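Local coordinates for putative endonuclease/exonuclease/phosphatase family protein (Bacteroides vulgatus ATCC 8482, PDB 3G6S) that probably cleaves phosphodiester bonds in nucleic acids as a hydrolase of the DNase I-like endonuclease/exonuclease/phosphatase family, with a suggested 3'-5' RNA exonuclease activity, at residues Val142-Glu145 with Ala146-Gln149; Gly72-Ala75 with Gly76-Pro80. All blocks are in the same frame, centred on the assembly; numbering follows the deposited sequence.

Interaction 1 (Val142-Glu145 with Ala146-Gln149)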
loop_
_atom_site.group_PDB
_atom_site.type_symbol
_atom_site.label_atom_id
_atom_site.label_comp_id
_atom_site.label_asym_id
_atom_site.label_seq_id
_atom_site.Cartn_x
_atom_site.Cartn_y
_atom_site.Cartn_z
ATOM N N VAL A 142 -2.112 -6.356 -16.213
ATOM C CA VAL A 142 -1.831 -6.972 -17.509
ATOM C C VAL A 142 -0.339 -7.048 -17.867
ATOM O O VAL A 142 0.141 -8.086 -18.322
ATOM C CB VAL A 142 -2.572 -6.232 -18.644
ATOM C CG1 VAL A 142 -2.217 -6.858 -19.981
ATOM C CG2 VAL A 142 -4.079 -6.300 -18.415
ATOM N N GLY A 143 0.386 -5.954 -17.652
ATOM C CA GLY A 143 1.800 -5.917 -17.982
ATOM C C GLY A 143 2.737 -6.800 -17.181
ATOM O O GLY A 143 3.056 -6.505 -16.026
ATOM N N GLU A 144 3.207 -7.881 -17.793
ATOM C CA GLU A 144 4.120 -8.785 -17.104
ATOM C C GLU A 144 5.491 -8.175 -16.928
ATOM O O GLU A 144 6.002 -8.074 -15.813
ATOM C CB GLU A 144 4.273 -10.095 -17.865
ATOM C CG GLU A 144 3.127 -11.045 -17.676
ATOM C CD GLU A 144 3.569 -12.490 -17.770
ATOM O OE1 GLU A 144 4.413 -12.906 -16.941
ATOM O OE2 GLU A 144 3.075 -13.206 -18.671
ATOM N N GLU A 145 6.092 -7.781 -18.038
ATOM C CA GLU A 145 7.410 -7.194 -17.978
ATOM C C GLU A 145 7.361 -5.957 -17.097
ATOM O O GLU A 145 8.256 -5.740 -16.280
ATOM C CB GLU A 145 7.897 -6.837 -19.383
ATOM C CG GLU A 145 9.351 -6.434 -19.446
ATOM C CD GLU A 145 10.246 -7.383 -18.660
ATOM O OE1 GLU A 145 10.033 -8.617 -18.733
ATOM O OE2 GLU A 145 11.170 -6.897 -17.972
ATOM N N ALA A 146 6.307 -5.158 -17.243
ATOM C CA ALA A 146 6.173 -3.940 -16.447
ATOM C C ALA A 146 6.253 -4.266 -14.962
ATOM O O ALA A 146 6.898 -3.545 -14.193
ATOM C CB ALA A 146 4.859 -3.242 -16.755
ATOM N N ARG A 147 5.604 -5.354 -14.557
ATOM C CA ARG A 147 5.632 -5.738 -13.155
ATOM C C ARG A 147 7.037 -6.078 -12.682
ATOM O O ARG A 147 7.453 -5.644 -11.601
ATOM C CB ARG A 147 4.702 -6.920 -12.885
ATOM C CG ARG A 147 3.260 -6.514 -12.675
ATOM C CD ARG A 147 2.487 -7.632 -12.019
ATOM N NE ARG A 147 2.470 -8.859 -12.814
ATOM C CZ ARG A 147 1.733 -9.035 -13.907
ATOM N NH1 ARG A 147 0.947 -8.063 -14.351
ATOM N NH2 ARG A 147 1.770 -10.196 -14.548
ATOM N N ARG A 148 7.770 -6.846 -13.485
ATOM C CA ARG A 148 9.125 -7.224 -13.112
ATOM C C ARG A 148 10.002 -5.984 -13.000
ATOM O O ARG A 148 10.833 -5.883 -12.095
ATOM C CB ARG A 148 9.738 -8.177 -14.138
ATOM C CG ARG A 148 11.203 -8.488 -13.832
ATOM C CD ARG A 148 11.927 -9.206 -14.969
ATOM N NE ARG A 148 11.696 -10.649 -14.996
ATOM C CZ ARG A 148 12.455 -11.502 -15.684
ATOM N NH1 ARG A 148 13.482 -11.046 -16.392
ATOM N NH2 ARG A 148 12.196 -12.807 -15.673
ATOM N N GLN A 149 9.814 -5.042 -13.920
ATOM C CA GLN A 149 10.600 -3.816 -13.914
ATOM C C GLN A 149 10.230 -2.907 -12.758
ATOM O O GLN A 149 11.102 -2.282 -12.148
ATOM C CB GLN A 149 10.435 -3.057 -15.238
ATOM C CG GLN A 149 11.122 -3.715 -16.424
ATOM C CD GLN A 149 12.562 -4.103 -16.115
ATOM O OE1 GLN A 149 13.338 -3.297 -15.597
ATOM N NE2 GLN A 149 12.922 -5.345 -16.431
#

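Interaction 2 (Gly72-Ala75 with Gly76-Pro80)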
loop_
_atom_site.group_PDB
_atom_site.type_symbol
_atom_site.label_atom_id
_atom_site.label_comp_id
_atom_site.label_asym_id
_atom_site.label_seq_id
_atom_site.Cartn_x
_atom_site.Cartn_y
_atom_site.Cartn_z
ATOM N N GLY A 72 0.525 14.100 -12.324
ATOM C CA GLY A 72 1.292 14.427 -11.134
ATOM C C GLY A 72 0.677 15.480 -10.229
ATOM O O GLY A 72 1.369 16.077 -9.402
ATOM N N LYS A 73 -0.624 15.707 -10.380
ATOM C CA LYS A 73 -1.324 16.695 -9.570
ATOM C C LYS A 73 -2.551 16.086 -8.899
ATOM O O LYS A 73 -2.431 15.476 -7.836
ATOM C CB LYS A 73 -1.725 17.894 -10.431
ATOM C CG LYS A 73 -0.528 18.646 -11.002
ATOM C CD LYS A 73 -0.939 19.830 -11.868
ATOM C CE LYS A 73 0.287 20.585 -12.363
ATOM N NZ LYS A 73 -0.070 21.721 -13.250
ATOM N N THR A 74 -3.725 16.237 -9.507
ATOM C CA THR A 74 -4.940 15.685 -8.911
ATOM C C THR A 74 -5.707 14.759 -9.840
ATOM O O THR A 74 -6.732 14.196 -9.452
ATOM C CB THR A 74 -5.906 16.795 -8.471
ATOM O OG1 THR A 74 -6.574 17.331 -9.622
ATOM C CG2 THR A 74 -5.151 17.907 -7.762
ATOM N N ALA A 75 -5.215 14.601 -11.064
ATOM C CA ALA A 75 -5.876 13.743 -12.041
ATOM C C ALA A 75 -5.430 12.290 -11.926
ATOM O O ALA A 75 -4.237 12.004 -11.868
ATOM C CB ALA A 75 -5.604 14.253 -13.448
ATOM N N GLY A 76 -6.398 11.380 -11.901
ATOM C CA GLY A 76 -6.083 9.966 -11.804
ATOM C C GLY A 76 -6.098 9.420 -10.392
ATOM O O GLY A 76 -6.343 10.158 -9.435
ATOM N N GLU A 77 -5.838 8.125 -10.256
ATOM C CA GLU A 77 -5.835 7.504 -8.937
ATOM C C GLU A 77 -4.534 7.792 -8.182
ATOM O O GLU A 77 -3.452 7.846 -8.763
ATOM C CB GLU A 77 -6.029 5.987 -9.056
ATOM C CG GLU A 77 -7.133 5.578 -10.017
ATOM C CD GLU A 77 -7.462 4.091 -9.950
ATOM O OE1 GLU A 77 -6.530 3.268 -9.825
ATOM O OE2 GLU A 77 -8.657 3.740 -10.040
ATOM N N TYR A 78 -4.659 8.009 -6.883
ATOM C CA TYR A 78 -3.517 8.254 -6.019
ATOM C C TYR A 78 -3.094 6.917 -5.430
ATOM O O TYR A 78 -3.848 5.940 -5.457
ATOM C CB TYR A 78 -3.910 9.139 -4.837
ATOM C CG TYR A 78 -4.151 10.596 -5.133
ATOM C CD1 TYR A 78 -3.435 11.581 -4.453
ATOM C CD2 TYR A 78 -5.121 10.999 -6.052
ATOM C CE1 TYR A 78 -3.673 12.926 -4.672
ATOM C CE2 TYR A 78 -5.366 12.349 -6.282
ATOM C CZ TYR A 78 -4.633 13.303 -5.585
ATOM O OH TYR A 78 -4.847 14.639 -5.800
ATOM N N ALA A 79 -1.890 6.889 -4.874
ATOM C CA ALA A 79 -1.362 5.705 -4.182
ATOM C C ALA A 79 -0.686 6.365 -2.980
ATOM O O ALA A 79 0.513 6.237 -2.774
ATOM C CB ALA A 79 -0.351 4.989 -5.059
ATOM N N PRO A 80 -1.479 7.067 -2.158
ATOM C CA PRO A 80 -1.046 7.802 -0.969
ATOM C C PRO A 80 -0.669 7.029 0.281
ATOM O O PRO A 80 -0.988 5.850 0.435
ATOM C CB PRO A 80 -2.228 8.722 -0.707
ATOM C CG PRO A 80 -3.393 7.793 -0.963
ATOM C CD PRO A 80 -2.955 6.990 -2.199
#

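Interaction 1 (Val142-Glu145 with Ala146-Gln149)
The Arg147 guanidinium lies against the start of its own helix: Glu144 CA sits 3.7 Å above one face, offset toward the rim, Gly143 O lies over the same face, and Val142 meets it at the edge, its N in plane. Although Gly143 O is 3.1 Å from Arg147 NH1, the angle is too poor for a hydrogen bond; NH1 instead donates to Asp140 O. The chain reaches back this far because it bends at chi3 (-60°), folding the group back over the backbone of Gly143 and Glu144. Glu144 runs obliquely past it, with CG 3.5 Å from Arg147 NH2 and the carboxylate nearly parallel to the guanidinium, but their charged atoms stay beyond salt-bridge range.

Gly143 is the N-cap of helix 144-161, the helix of a beta-alpha-beta unit between strands 131-138 and 167-172. Its carbonyl accepts Arg147 N from above the carbonyl plane, whereas the next two bonds of the first turn, Arg148 N to Glu144 O and Gln149 N to Glu145 O, are straighter. One turn along, Gln149 NE2 donates to Glu145 OE2 at 2.8 Å and 166°, with the oxygen close to the amide plane; Glu145 curls forward for this by a bend at chi2 (46°).

With an alanine at Arg147, Asp140 O is likely to lose its guanidinium donor, and Gly143 O and Glu144 CA the group that lies against them. Glu144 and Glu145, at the N-terminal end of the helix, are probably stabilised as anions by its dipole.

Interaction 2 (Gly72-Ala75 with Gly76-Pro80)
Tyr78 brings its phenol end up against the backbone of Thr74 and Lys73, four and five residues earlier. Its OH lies 3.3 Å from Thr74 CA and equally 3.3 Å from Lys73 O, while Thr74 CB stands 3.6 Å from Tyr78 OH. On the ring, CE2 approaches Thr74 O at 3.9 Å, and that carbonyl oxygen lies at the ring edge, near its plane. The Thr74 and Tyr78 side chains run side by side, pointing the same way.

The ring can reach across because the chain reverses at Ala75 and Gly76, within the loop that joins strand 62-65 to strand 81-84, neighbours in the seven-stranded sheet of the DNase I-like fold. Gly76 has a phi of 95° with psi near 180°, where a CB would clash with Ala75 O. On Tyr78, a chi1 of -73° sets CG opposite the carbonyl carbon and turns the ring back over the loop.

Further out, Asp71 OD1 accepts hydrogen bonds from both Lys73 N and Ala75 N. Phe52 of helix 49-58 stacks with the Tyr78 ring, and Glu77 forms a salt bridge to Arg69.

How the interactions relate
Both interactions are local, each formed within one continuous run of chain, yet they serve different elements: interaction 1 builds the start of a helix in the unit containing strands 131-138 and 167-172, whereas interaction 2 shapes a connection between two strands of the seven-stranded sheet. Interaction 1 is partly buried and rests on backbone hydrogen bonds and one amide-to-carboxylate bond. Interaction 2 is a surface contact, with a buried aromatic side chain whose hydroxyl sits against the main chain. The centres of interactions 1 and 2 lie about 21 Å apart, and the two do not touch. A glycine stands at the N-cap in one, and in the other at backbone angles where a CB would clash.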